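Local coordinates for XisI protein-like (Anabaena variabilis, PDB 2NLV) that is of unknown function but, as a XisI-like protein, is probably related to the XisF-XisH-XisI system that recombines nitrogen-fixation genes in cyanobacteria, at residues Asp3-Tyr8 against Phe62-Gly67; Met45-Gly48 against Asn53-Tyr56; Ile69-Asn74 against Arg78-Glu83; Glu83-Gly88 against Glu92-Gly97. All coordinates share one frame; numbering follows the deposited sequence. Where two conformers were deposited one is given.

Interaction 1 of 4, residues Asp3-Tyr8 against Phe62-Gly67; sequences DKLVKY and FDIKDG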
loop_
_atom_site.group_PDB
_atom_site.type_symbol
_atom_site.label_atom_id
_atom_site.label_comp_id
_atom_site.label_asym_id
_atom_site.label_seq_id
_atom_site.Cartn_x
_atom_site.Cartn_y
_atom_site.Cartn_z
ATOM N N ASP A 3 8.381 -22.954 -5.674
ATOM C CA ASP A 3 9.693 -22.371 -5.959
ATOM C C ASP A 3 9.613 -21.088 -6.798
ATOM O O ASP A 3 10.304 -20.123 -6.535
ATOM C CB ASP A 3 10.555 -23.423 -6.657
ATOM C CG ASP A 3 11.096 -24.438 -5.722
ATOM O OD1 ASP A 3 11.487 -24.073 -4.590
ATOM O OD2 ASP A 3 11.172 -25.618 -6.142
ATOM N N LYS A 4 8.711 -21.093 -7.744
ATOM C CA LYS A 4 8.478 -19.946 -8.590
ATOM C C LYS A 4 7.858 -18.779 -7.844
ATOM O O LYS A 4 8.287 -17.631 -7.980
ATOM C CB LYS A 4 7.636 -20.346 -9.769
ATOM C CG LYS A 4 7.369 -19.268 -10.772
ATOM C CD LYS A 4 6.834 -19.800 -12.149
ATOM C CE LYS A 4 5.944 -21.002 -12.106
ATOM N NZ LYS A 4 5.554 -21.419 -13.539
ATOM N N LEU A 5 6.910 -19.077 -6.947
ATOM C CA LEU A 5 6.326 -18.012 -6.124
ATOM C C LEU A 5 7.401 -17.390 -5.264
ATOM O O LEU A 5 7.507 -16.145 -5.243
ATOM C CB LEU A 5 5.182 -18.552 -5.278
ATOM C CG LEU A 5 4.604 -17.535 -4.260
ATOM C CD1 LEU A 5 4.052 -16.271 -4.950
ATOM C CD2 LEU A 5 3.551 -18.219 -3.406
ATOM N N VAL A 6 8.184 -18.200 -4.557
ATOM C CA VAL A 6 9.188 -17.628 -3.672
ATOM C C VAL A 6 10.257 -16.897 -4.452
ATOM O O VAL A 6 10.734 -15.835 -4.053
ATOM C CB VAL A 6 9.755 -18.729 -2.769
ATOM C CG1 VAL A 6 11.022 -18.269 -2.027
ATOM C CG2 VAL A 6 8.657 -19.218 -1.853
ATOM N N LYS A 7 10.628 -17.422 -5.604
ATOM C CA LYS A 7 11.551 -16.689 -6.470
ATOM C C LYS A 7 11.066 -15.295 -6.762
ATOM O O LYS A 7 11.802 -14.295 -6.661
ATOM C CB LYS A 7 11.808 -17.458 -7.789
ATOM C CG LYS A 7 12.688 -16.722 -8.770
ATOM C CD LYS A 7 12.675 -17.433 -10.128
ATOM C CE LYS A 7 13.444 -18.726 -10.120
ATOM N NZ LYS A 7 13.477 -19.365 -11.528
ATOM N N TYR A 8 9.812 -15.199 -7.211
ATOM C CA TYR A 8 9.234 -13.919 -7.552
ATOM C C TYR A 8 9.089 -13.019 -6.342
ATOM O O TYR A 8 9.296 -11.809 -6.421
ATOM C CB TYR A 8 7.895 -14.046 -8.264
ATOM C CG TYR A 8 7.935 -14.703 -9.629
ATOM C CD1 TYR A 8 9.120 -15.093 -10.226
ATOM C CD2 TYR A 8 6.757 -14.933 -10.326
ATOM C CE1 TYR A 8 9.107 -15.675 -11.490
ATOM C CE2 TYR A 8 6.790 -15.542 -11.570
ATOM C CZ TYR A 8 7.979 -15.908 -12.122
ATOM O OH TYR A 8 7.972 -16.560 -13.338
ATOM N N PHE A 62 3.933 -3.635 -6.720
ATOM C CA PHE A 62 3.818 -4.961 -7.344
ATOM C C PHE A 62 2.880 -5.844 -6.564
ATOM O O PHE A 62 2.976 -5.879 -5.332
ATOM C CB PHE A 62 5.149 -5.658 -7.346
ATOM C CG PHE A 62 6.183 -5.038 -8.193
ATOM C CD1 PHE A 62 6.187 -5.250 -9.563
ATOM C CD2 PHE A 62 7.252 -4.393 -7.598
ATOM C CE1 PHE A 62 7.246 -4.728 -10.357
ATOM C CE2 PHE A 62 8.295 -3.878 -8.385
ATOM C CZ PHE A 62 8.248 -4.069 -9.732
ATOM N N ASP A 63 2.029 -6.585 -7.246
ATOM C CA ASP A 63 1.324 -7.726 -6.650
ATOM C C ASP A 63 1.851 -9.009 -7.259
ATOM O O ASP A 63 2.411 -8.985 -8.331
ATOM C CB ASP A 63 -0.154 -7.633 -6.869
ATOM C CG ASP A 63 -0.753 -6.359 -6.268
ATOM O OD1 ASP A 63 -0.475 -6.091 -5.072
ATOM O OD2 ASP A 63 -1.500 -5.686 -6.993
ATOM N N ILE A 64 1.627 -10.131 -6.596
ATOM C CA ILE A 64 1.786 -11.438 -7.221
ATOM C C ILE A 64 0.452 -12.123 -7.126
ATOM O O ILE A 64 -0.074 -12.315 -6.042
ATOM C CB ILE A 64 2.954 -12.283 -6.625
ATOM C CG1 ILE A 64 4.261 -11.517 -6.619
ATOM C CG2 ILE A 64 3.101 -13.555 -7.451
ATOM C CD1 ILE A 64 5.376 -12.139 -5.793
ATOM N N LYS A 65 -0.140 -12.371 -8.288
ATOM C CA LYS A 65 -1.524 -12.872 -8.437
ATOM C C LYS A 65 -1.491 -14.064 -9.333
ATOM O O LYS A 65 -1.013 -13.996 -10.435
ATOM C CB LYS A 65 -2.449 -11.816 -9.037
ATOM C CG LYS A 65 -2.592 -10.532 -8.233
ATOM C CD LYS A 65 -3.249 -9.399 -9.024
ATOM C CE LYS A 65 -4.737 -9.657 -9.261
ATOM N NZ LYS A 65 -5.309 -8.804 -10.348
ATOM N N ASP A 66 -1.934 -15.199 -8.800
ATOM C CA ASP A 66 -1.907 -16.474 -9.500
ATOM C C ASP A 66 -0.535 -16.750 -10.051
ATOM O O ASP A 66 -0.353 -17.205 -11.167
ATOM C CB ASP A 66 -2.996 -16.505 -10.579
ATOM C CG ASP A 66 -4.379 -16.270 -10.004
ATOM O OD1 ASP A 66 -4.708 -16.892 -8.966
ATOM O OD2 ASP A 66 -5.126 -15.438 -10.558
ATOM N N GLY A 67 0.463 -16.373 -9.258
ATOM C CA GLY A 67 1.841 -16.628 -9.624
ATOM C C GLY A 67 2.484 -15.681 -10.643
ATOM O O GLY A 67 3.625 -15.890 -10.973
#
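Leu5 and Tyr8, one helical turn apart, are the two residues of Asp3-Tyr8 that rest on the end of the strand at Ile64 and on Gly67 in the turn after it. Leu5 comes first: its CG stands anti to the backbone N (chi1 174°), which carries the branched end across to the strand, and its CD1 meets Ile64 CG2 at 3.8 Å. A leucine suits this place because its branch lies one carbon beyond CB, so a methyl can turn in to the strand although the side chain sets off beside it. Tyr8 is three residues on and points toward the strand from the start. Its CB lies 4.0 Å from Ile64 CD1, while the same methyl also approaches the backbone carbonyl carbon of Tyr8. Ile64 thus uses both of its branches, CG2 for Leu5 and CD1 for Tyr8, which is what a beta-branched residue in a strand can offer to a helix. Farther out, the Tyr8 ring presents its edge to Gly67 O, with CE2 3.2 Å from that oxygen and near the ring plane, a contact of polarised ring C-H groups with a carbonyl. One face of the ring carries Lys4 O from the preceding turn, 3.3 Å above the plane and toward the rim. Gly67 has a positive phi of 79°, a conformation that glycine adopts easily. The hydroxyl of Tyr8 hydrogen-bonds to Asp93. In the fold, the contact fastens the first turns of helix 2-21 to the end of strand 53-65, with Ile69 of strand 68-74 against Tyr8 and Asn40 beside Leu5 and Ile64.

Interaction 2 of 4, residues Met45-Gly48 against Asn53-Tyr56; sequences MNVG and NRIY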
loop_
_atom_site.group_PDB
_atom_site.type_symbol
_atom_site.label_atom_id
_atom_site.label_comp_id
_atom_site.label_asym_id
_atom_site.label_seq_id
_atom_site.Cartn_x
_atom_site.Cartn_y
_atom_site.Cartn_z
HETATM N N MSE A 45 6.163 3.455 -0.708
HETATM C CA MSE A 45 5.469 4.758 -0.562
HETATM C C MSE A 45 6.299 5.832 0.087
HETATM O O MSE A 45 7.268 5.563 0.842
HETATM C CB MSE A 45 4.190 4.662 0.277
HETATM C CG MSE A 45 3.088 3.789 -0.277
HETATM SE SE MSE A 45 1.450 4.188 0.621
HETATM C CE MSE A 45 1.172 5.947 -0.149
ATOM N N ASN A 46 5.980 7.071 -0.184
ATOM C CA ASN A 46 6.496 8.190 0.598
ATOM C C ASN A 46 5.324 8.786 1.350
ATOM O O ASN A 46 4.279 9.012 0.770
ATOM C CB ASN A 46 7.084 9.296 -0.282
ATOM C CG ASN A 46 8.315 8.880 -1.026
ATOM O OD1 ASN A 46 8.472 9.231 -2.206
ATOM N ND2 ASN A 46 9.184 8.167 -0.356
ATOM N N VAL A 47 5.474 8.983 2.653
ATOM C CA VAL A 47 4.409 9.434 3.512
ATOM C C VAL A 47 4.911 10.502 4.479
ATOM O O VAL A 47 5.825 10.256 5.257
ATOM C CB VAL A 47 3.783 8.285 4.332
ATOM C CG1 VAL A 47 2.683 8.787 5.259
ATOM C CG2 VAL A 47 3.208 7.171 3.415
ATOM N N GLY A 48 4.352 11.716 4.423
ATOM C CA GLY A 48 4.741 12.750 5.362
ATOM C C GLY A 48 4.225 14.100 4.975
ATOM O O GLY A 48 3.139 14.215 4.435
ATOM N N ASN A 53 1.916 20.820 2.977
ATOM C CA ASN A 53 1.547 19.924 1.887
ATOM C C ASN A 53 1.682 18.471 2.251
ATOM O O ASN A 53 2.760 18.048 2.633
ATOM C CB ASN A 53 2.436 20.179 0.671
ATOM C CG ASN A 53 2.372 21.635 0.246
ATOM O OD1 ASN A 53 1.375 22.095 -0.319
ATOM N ND2 ASN A 53 3.391 22.398 0.622
ATOM N N ARG A 54 0.610 17.730 2.151
ATOM C CA ARG A 54 0.620 16.325 2.447
ATOM C C ARG A 54 1.320 15.551 1.353
ATOM O O ARG A 54 0.994 15.666 0.197
ATOM C CB ARG A 54 -0.838 15.804 2.545
ATOM C CG ARG A 54 -0.959 14.273 2.740
ATOM C CD ARG A 54 -0.186 13.803 3.923
ATOM N NE ARG A 54 -0.558 12.486 4.402
ATOM C CZ ARG A 54 0.068 11.864 5.379
ATOM N NH1 ARG A 54 1.217 12.325 5.828
ATOM N NH2 ARG A 54 -0.408 10.731 5.864
ATOM N N ILE A 55 2.315 14.747 1.734
ATOM C CA ILE A 55 2.969 13.781 0.828
ATOM C C ILE A 55 2.412 12.411 1.159
ATOM O O ILE A 55 2.507 11.912 2.258
ATOM C CB ILE A 55 4.497 13.799 0.960
ATOM C CG1 ILE A 55 5.086 15.209 0.729
ATOM C CG2 ILE A 55 5.130 12.806 0.004
ATOM C CD1 ILE A 55 4.741 15.847 -0.581
ATOM N N TYR A 56 1.758 11.841 0.171
ATOM C CA TYR A 56 1.188 10.518 0.319
ATOM C C TYR A 56 1.127 9.903 -1.062
ATOM O O TYR A 56 0.175 10.121 -1.823
ATOM C CB TYR A 56 -0.232 10.585 1.004
ATOM C CG TYR A 56 -0.760 9.227 1.304
ATOM C CD1 TYR A 56 -0.370 8.527 2.440
ATOM C CD2 TYR A 56 -1.676 8.620 0.463
ATOM C CE1 TYR A 56 -0.770 7.244 2.637
ATOM C CE2 TYR A 56 -2.075 7.308 0.685
ATOM C CZ TYR A 56 -1.622 6.628 1.746
ATOM O OH TYR A 56 -1.990 5.317 1.921
#
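An antiparallel beta ladder joins strand 41-47 to the start of strand 53-65, and its side chains Met45, Val47 and Tyr56 gather on one face near the second subunit. Val47 and Tyr56 form a non-hydrogen-bonded pair, Gly48 and Ile55 the hydrogen-bonded pair beside it, with Gly48 N giving to Ile55 O at 2.9 Å and Ile55 N returning the bond to Gly48 O. Met45, a selenomethionine, is bent at its last torsion (chi3 70°), which swings its methyl over the Tyr56 ring: CE stands 3.5 Å from the ring centroid and 14° off the normal, a CH-pi contact. Its selenium lies obliquely to the ring, completing a Met-aromatic contact. Val47 lies side by side with Tyr56 and points the same way, Val47 CG2 being 3.9 Å from Tyr56 CD1. The flat, polarisable ring suits this methyl and the valine branch, while its hydroxyl hydrogen-bonds to His61 of the second subunit. With an alanine here, the Met45 methyl would probably lose its aromatic seat and that histidine its hydroxyl partner. Asn46 CB touches Ile55 CG2 on the other face. Arg54, bent at its second torsion, carries its guanidinium over to the neighbouring strand, beside Val47 CG1; its NH2 bonds to Gln72 of the second subunit. Gly48, whose phi of 168° few other residues would accept, marks the corner of the chain. Its carbonyl oxygen is gripped twice, from opposite faces of the carbonyl plane: by Ile55 N and by Arg54 NH1, the latter at 3.0 Å.

Interaction 3 of 4, residues Ile69-Asn74 against Arg78-Glu83; sequences IWLQQN and RNPAEE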
loop_
_atom_site.group_PDB
_atom_site.type_symbol
_atom_site.label_atom_id
_atom_site.label_comp_id
_atom_site.label_asym_id
_atom_site.label_seq_id
_atom_site.Cartn_x
_atom_site.Cartn_y
_atom_site.Cartn_z
ATOM N N ILE A 69 3.605 -11.622 -11.649
ATOM C CA ILE A 69 3.920 -10.334 -11.056
ATOM C C ILE A 69 3.189 -9.211 -11.781
ATOM O O ILE A 69 3.344 -9.055 -13.004
ATOM C CB ILE A 69 5.402 -10.031 -11.079
ATOM C CG1 ILE A 69 6.220 -11.122 -10.384
ATOM C CG2 ILE A 69 5.671 -8.636 -10.465
ATOM C CD1 ILE A 69 7.730 -10.980 -10.578
ATOM N N TRP A 70 2.295 -8.534 -11.087
ATOM C CA TRP A 70 1.567 -7.378 -11.648
ATOM C C TRP A 70 2.232 -6.087 -11.252
ATOM O O TRP A 70 2.360 -5.798 -10.061
ATOM C CB TRP A 70 0.132 -7.377 -11.148
ATOM C CG TRP A 70 -0.766 -8.385 -11.755
ATOM C CD1 TRP A 70 -0.575 -9.750 -11.810
ATOM C CD2 TRP A 70 -1.989 -8.120 -12.384
ATOM N NE1 TRP A 70 -1.632 -10.340 -12.484
ATOM C CE2 TRP A 70 -2.519 -9.360 -12.826
ATOM C CE3 TRP A 70 -2.737 -6.952 -12.611
ATOM C CZ2 TRP A 70 -3.748 -9.452 -13.464
ATOM C CZ3 TRP A 70 -3.963 -7.076 -13.233
ATOM C CH2 TRP A 70 -4.434 -8.304 -13.669
ATOM N N LEU A 71 2.666 -5.322 -12.225
ATOM C CA LEU A 71 3.139 -3.921 -12.008
ATOM C C LEU A 71 1.931 -3.010 -11.990
ATOM O O LEU A 71 1.240 -2.857 -13.015
ATOM C CB LEU A 71 4.136 -3.510 -13.053
ATOM C CG LEU A 71 4.661 -2.069 -12.927
ATOM C CD1 LEU A 71 5.405 -1.799 -11.584
ATOM C CD2 LEU A 71 5.550 -1.671 -14.102
ATOM N N GLN A 72 1.623 -2.420 -10.846
ATOM C CA GLN A 72 0.422 -1.630 -10.679
ATOM C C GLN A 72 0.622 -0.149 -10.662
ATOM O O GLN A 72 -0.305 0.595 -10.900
ATOM C CB GLN A 72 -0.323 -2.016 -9.387
ATOM C CG GLN A 72 -0.663 -3.529 -9.269
ATOM C CD GLN A 72 -1.913 -3.949 -9.983
ATOM O OE1 GLN A 72 -2.309 -3.349 -10.970
ATOM N NE2 GLN A 72 -2.530 -5.042 -9.501
ATOM N N GLN A 73 1.835 0.291 -10.361
ATOM C CA GLN A 73 2.143 1.719 -10.276
ATOM C C GLN A 73 3.632 1.861 -10.463
ATOM O O GLN A 73 4.417 1.060 -9.947
ATOM C CB GLN A 73 1.748 2.236 -8.889
ATOM C CG GLN A 73 2.170 3.655 -8.494
ATOM C CD GLN A 73 1.132 4.615 -8.791
ATOM O OE1 GLN A 73 0.427 4.509 -9.785
ATOM N NE2 GLN A 73 1.022 5.611 -7.908
ATOM N N ASN A 74 4.081 2.890 -11.218
ATOM C CA ASN A 74 5.480 3.233 -11.380
ATOM C C ASN A 74 5.588 4.702 -11.680
ATOM O O ASN A 74 5.329 5.142 -12.803
ATOM C CB ASN A 74 6.121 2.476 -12.518
ATOM C CG ASN A 74 7.533 2.922 -12.750
ATOM O OD1 ASN A 74 8.227 3.350 -11.828
ATOM N ND2 ASN A 74 7.993 2.751 -13.995
ATOM N N ARG A 78 12.380 4.789 -14.415
ATOM C CA ARG A 78 12.937 3.415 -14.615
ATOM C C ARG A 78 11.832 2.511 -15.251
ATOM O O ARG A 78 10.669 2.881 -15.331
ATOM C CB ARG A 78 13.498 2.747 -13.303
ATOM C CG ARG A 78 14.989 3.067 -12.913
ATOM C CD ARG A 78 15.434 2.715 -11.496
ATOM N NE ARG A 78 15.592 1.280 -11.250
ATOM C CZ ARG A 78 15.971 0.720 -10.084
ATOM N NH1 ARG A 78 16.258 1.436 -8.973
ATOM N NH2 ARG A 78 16.087 -0.590 -10.021
ATOM N N ASN A 79 12.266 1.351 -15.718
ATOM C CA ASN A 79 11.420 0.307 -16.306
ATOM C C ASN A 79 11.507 -0.947 -15.464
ATOM O O ASN A 79 12.307 -1.842 -15.768
ATOM C CB ASN A 79 11.900 0.046 -17.741
ATOM C CG ASN A 79 10.917 -0.741 -18.539
ATOM O OD1 ASN A 79 10.262 -1.648 -18.029
ATOM N ND2 ASN A 79 10.844 -0.425 -19.838
ATOM N N PRO A 80 10.731 -1.004 -14.345
ATOM C CA PRO A 80 10.802 -2.174 -13.463
ATOM C C PRO A 80 10.468 -3.469 -14.121
ATOM O O PRO A 80 11.018 -4.511 -13.769
ATOM C CB PRO A 80 9.819 -1.860 -12.352
ATOM C CG PRO A 80 9.241 -0.565 -12.667
ATOM C CD PRO A 80 9.828 0.052 -13.866
ATOM N N ALA A 81 9.602 -3.464 -15.134
ATOM C CA ALA A 81 9.317 -4.688 -15.867
ATOM C C ALA A 81 10.551 -5.258 -16.547
ATOM O O ALA A 81 10.833 -6.449 -16.399
ATOM C CB ALA A 81 8.185 -4.501 -16.856
ATOM N N GLU A 82 11.305 -4.411 -17.252
ATOM C CA GLU A 82 12.523 -4.847 -17.845
ATOM C C GLU A 82 13.567 -5.268 -16.853
ATOM O O GLU A 82 14.370 -6.157 -17.115
ATOM C CB GLU A 82 13.078 -3.749 -18.761
ATOM C CG GLU A 82 12.464 -3.786 -20.136
ATOM C CD GLU A 82 12.415 -5.189 -20.806
ATOM O OE1 GLU A 82 13.491 -5.743 -21.161
ATOM O OE2 GLU A 82 11.289 -5.755 -20.990
ATOM N N GLU A 83 13.571 -4.636 -15.680
ATOM C CA GLU A 83 14.501 -5.043 -14.679
ATOM C C GLU A 83 14.199 -6.446 -14.166
ATOM O O GLU A 83 15.091 -7.272 -13.971
ATOM C CB GLU A 83 14.537 -4.005 -13.545
ATOM C CG GLU A 83 15.122 -2.709 -14.057
ATOM C CD GLU A 83 14.913 -1.527 -13.180
ATOM O OE1 GLU A 83 14.127 -1.607 -12.216
ATOM O OE2 GLU A 83 15.552 -0.500 -13.440
#
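The Asn74 side chain bonds to the backbone just ahead of a helix while its amide also packs against Pro80, the first residue of that helix. Its ND2 gives a hydrogen bond to Arg78 O at 3.0 Å, with the acceptor close to the amide plane but the donor well above the carbonyl plane. Pro80 arrives from the opposite direction, its CD 3.3 Å from the same ND2. Asn74 OD1 is held by Thr76, which fixes the rotation of the amide. A leucine in its place would probably leave Arg78 O without this donor and Thr76 without its acceptor, letting the turn drift from the strand. Leu71 crosses Pro80 at about a right angle; its chi1 of 179° turns both methyls toward the proline ring, and Leu71 CD2 lies 4.1 Å from Pro80 CG. Proline suits the first turn of a helix, where no amide hydrogen is needed. Asn79 is the N-cap, its OD1 accepting from Glu82 N at 3.1 Å. In the conformer given, Arg78 NE and NH2 hold the Glu83 carboxylate side-on. The strand and helix belong to the beta-alpha-beta unit of 68-74, 80-86 and 94-96. The chemistry implies a division of labour: apolar contact seats the helix on the strand, while the side-chain hydrogen bonds of Asn74 order the connecting turn.

Interaction 4 of 4, residues Glu83-Gly88 against Glu92-Gly97; sequences ELVMMG and EDIVLG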
loop_
_atom_site.group_PDB
_atom_site.type_symbol
_atom_site.label_atom_id
_atom_site.label_comp_id
_atom_site.label_asym_id
_atom_site.label_seq_id
_atom_site.Cartn_x
_atom_site.Cartn_y
_atom_site.Cartn_z
ATOM N N GLU A 83 13.571 -4.636 -15.680
ATOM C CA GLU A 83 14.501 -5.043 -14.679
ATOM C C GLU A 83 14.199 -6.446 -14.166
ATOM O O GLU A 83 15.091 -7.272 -13.971
ATOM C CB GLU A 83 14.537 -4.005 -13.545
ATOM C CG GLU A 83 15.122 -2.709 -14.057
ATOM C CD GLU A 83 14.913 -1.527 -13.180
ATOM O OE1 GLU A 83 14.127 -1.607 -12.216
ATOM O OE2 GLU A 83 15.552 -0.500 -13.440
ATOM N N LEU A 84 12.925 -6.738 -13.941
ATOM C CA LEU A 84 12.528 -8.085 -13.557
ATOM C C LEU A 84 12.913 -9.108 -14.587
ATOM O O LEU A 84 13.366 -10.203 -14.277
ATOM C CB LEU A 84 11.025 -8.165 -13.244
ATOM C CG LEU A 84 10.582 -7.400 -12.002
ATOM C CD1 LEU A 84 9.078 -7.366 -12.062
ATOM C CD2 LEU A 84 11.077 -8.062 -10.701
ATOM N N VAL A 85 12.734 -8.769 -15.869
ATOM C CA VAL A 85 13.185 -9.668 -16.930
ATOM C C VAL A 85 14.678 -9.898 -16.874
ATOM O O VAL A 85 15.123 -11.031 -17.055
ATOM C CB VAL A 85 12.769 -9.113 -18.301
ATOM C CG1 VAL A 85 13.258 -9.941 -19.458
ATOM C CG2 VAL A 85 11.281 -9.118 -18.378
HETATM N N MSE A 86 15.483 -8.847 -16.656
HETATM C CA MSE A 86 16.950 -8.980 -16.534
HETATM C C MSE A 86 17.278 -10.075 -15.529
HETATM O O MSE A 86 18.164 -10.929 -15.761
HETATM C CB MSE A 86 17.598 -7.660 -16.085
HETATM C CG MSE A 86 19.142 -7.714 -15.958
HETATM SE SE MSE A 86 20.129 -8.067 -17.583
HETATM C CE MSE A 86 18.925 -7.470 -18.769
HETATM N N MSE A 87 16.557 -10.015 -14.402
HETATM C CA MSE A 87 16.776 -10.867 -13.233
HETATM C C MSE A 87 16.176 -12.243 -13.345
HETATM O O MSE A 87 16.301 -13.040 -12.427
HETATM C CB MSE A 87 16.187 -10.185 -11.989
HETATM C CG MSE A 87 16.851 -8.889 -11.652
HETATM SE SE MSE A 87 18.763 -9.149 -11.506
HETATM C CE MSE A 87 18.969 -9.352 -9.573
ATOM N N GLY A 88 15.524 -12.543 -14.455
ATOM C CA GLY A 88 15.088 -13.907 -14.701
ATOM C C GLY A 88 13.591 -14.143 -14.747
ATOM O O GLY A 88 13.145 -15.292 -14.783
ATOM N N GLU A 92 6.171 -13.202 -20.042
ATOM C CA GLU A 92 4.787 -13.651 -19.961
ATOM C C GLU A 92 4.208 -13.743 -18.521
ATOM O O GLU A 92 2.994 -13.866 -18.315
ATOM C CB GLU A 92 4.613 -14.972 -20.720
ATOM C CG GLU A 92 5.431 -16.093 -20.194
ATOM C CD GLU A 92 6.820 -16.228 -20.883
ATOM O OE1 GLU A 92 7.499 -15.261 -21.463
ATOM O OE2 GLU A 92 7.247 -17.412 -20.850
ATOM N N ASP A 93 5.098 -13.688 -17.516
ATOM C CA ASP A 93 4.698 -13.725 -16.123
ATOM C C ASP A 93 4.695 -12.351 -15.456
ATOM O O ASP A 93 4.590 -12.264 -14.231
ATOM C CB ASP A 93 5.568 -14.643 -15.279
ATOM C CG ASP A 93 5.254 -16.111 -15.466
ATOM O OD1 ASP A 93 4.298 -16.430 -16.202
ATOM O OD2 ASP A 93 5.946 -16.956 -14.859
ATOM N N ILE A 94 4.782 -11.310 -16.274
ATOM C CA ILE A 94 4.590 -9.925 -15.825
ATOM C C ILE A 94 3.317 -9.371 -16.446
ATOM O O ILE A 94 3.110 -9.540 -17.647
ATOM C CB ILE A 94 5.818 -9.092 -16.190
ATOM C CG1 ILE A 94 7.009 -9.610 -15.403
ATOM C CG2 ILE A 94 5.585 -7.637 -15.783
ATOM C CD1 ILE A 94 8.357 -9.146 -15.986
ATOM N N VAL A 95 2.450 -8.796 -15.650
ATOM C CA VAL A 95 1.236 -8.166 -16.142
ATOM C C VAL A 95 1.321 -6.696 -15.890
ATOM O O VAL A 95 1.542 -6.281 -14.716
ATOM C CB VAL A 95 -0.033 -8.792 -15.528
ATOM C CG1 VAL A 95 -1.337 -8.107 -16.075
ATOM C CG2 VAL A 95 -0.091 -10.330 -15.763
ATOM N N LEU A 96 1.120 -5.865 -16.911
ATOM C CA LEU A 96 1.110 -4.430 -16.733
ATOM C C LEU A 96 -0.247 -3.952 -16.263
ATOM O O LEU A 96 -1.091 -3.533 -17.048
ATOM C CB LEU A 96 1.555 -3.750 -18.013
ATOM C CG LEU A 96 2.970 -4.077 -18.482
ATOM C CD1 LEU A 96 3.282 -3.212 -19.733
ATOM C CD2 LEU A 96 3.999 -3.801 -17.396
ATOM N N GLY A 97 -0.496 -4.088 -14.974
ATOM C CA GLY A 97 -1.749 -3.660 -14.355
ATOM C C GLY A 97 -1.981 -2.176 -14.525
ATOM O O GLY A 97 -3.127 -1.734 -14.646
#
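This is a small, purely apolar packing contact between helix 80-86 and strand 94-96, the second and third elements of a beta-alpha-beta unit, and it is buried within the chain. One methyl does the work: Ile94 CD1 lies 3.9 Å from Leu84 CB and 3.8 Å from Val85 CG2, touching two successive helix residues. Ile94 sends CG1 anti to its carbonyl carbon (chi1 -65°), and the chain extends from there, so that CD1 is the atom that arrives at the helix. Isoleucine fits here because its beta branch is at home in a strand while its longer arm bridges to the helix. Leu84 points its CB toward the strand and is met near its root, leaving the rest of its side chain to pack on Ile69 and Val89. Val85, which stands beside the line of approach, offers a single methyl, CG2, and crosses Ile94 obliquely. Only 108 Å² is buried between the two segments, in keeping with a CA to CA separation of 8.5 Å at the nearest pair, Leu84 and Ile94. Gly88, the first residue to leave helical angles, has positive phi (115°) and two bonds run back into the last turn, a Schellman motif. Glycine suits the spot because a side chain there would collide with the carbonyl oxygen of the residue before. Strand 68-74 runs parallel to strand 94-96, the helix connects them along the chain, and Leu84 packs on Ile69 of the first strand as well as on Ile94: the arrangement is a beta-alpha-beta crossover.

How the interactions relate
Along the chain, interaction 2 falls between the two segments of interaction 1, and interactions 3 and 4 follow in turn. All four reach one mixed sheet. Interactions 3 and 4 share Glu83 and helix 80-86, their centres about 7 Å apart, and strands 68-74 and 94-96 pair directly. Interaction 1 lies about 11 Å from interaction 4 and 14 Å from interaction 3 by centres, joined to them through Tyr8 to Asp93, Asp63 to Gln72 and Phe62 to Ile69 and Leu84. Interaction 2 stands apart, about 28 Å from interaction 1 between centres, at the far end of strand 53-65. Interactions 1, 2 and 3 all touch the second subunit, so the sheet also helps to form the dimer.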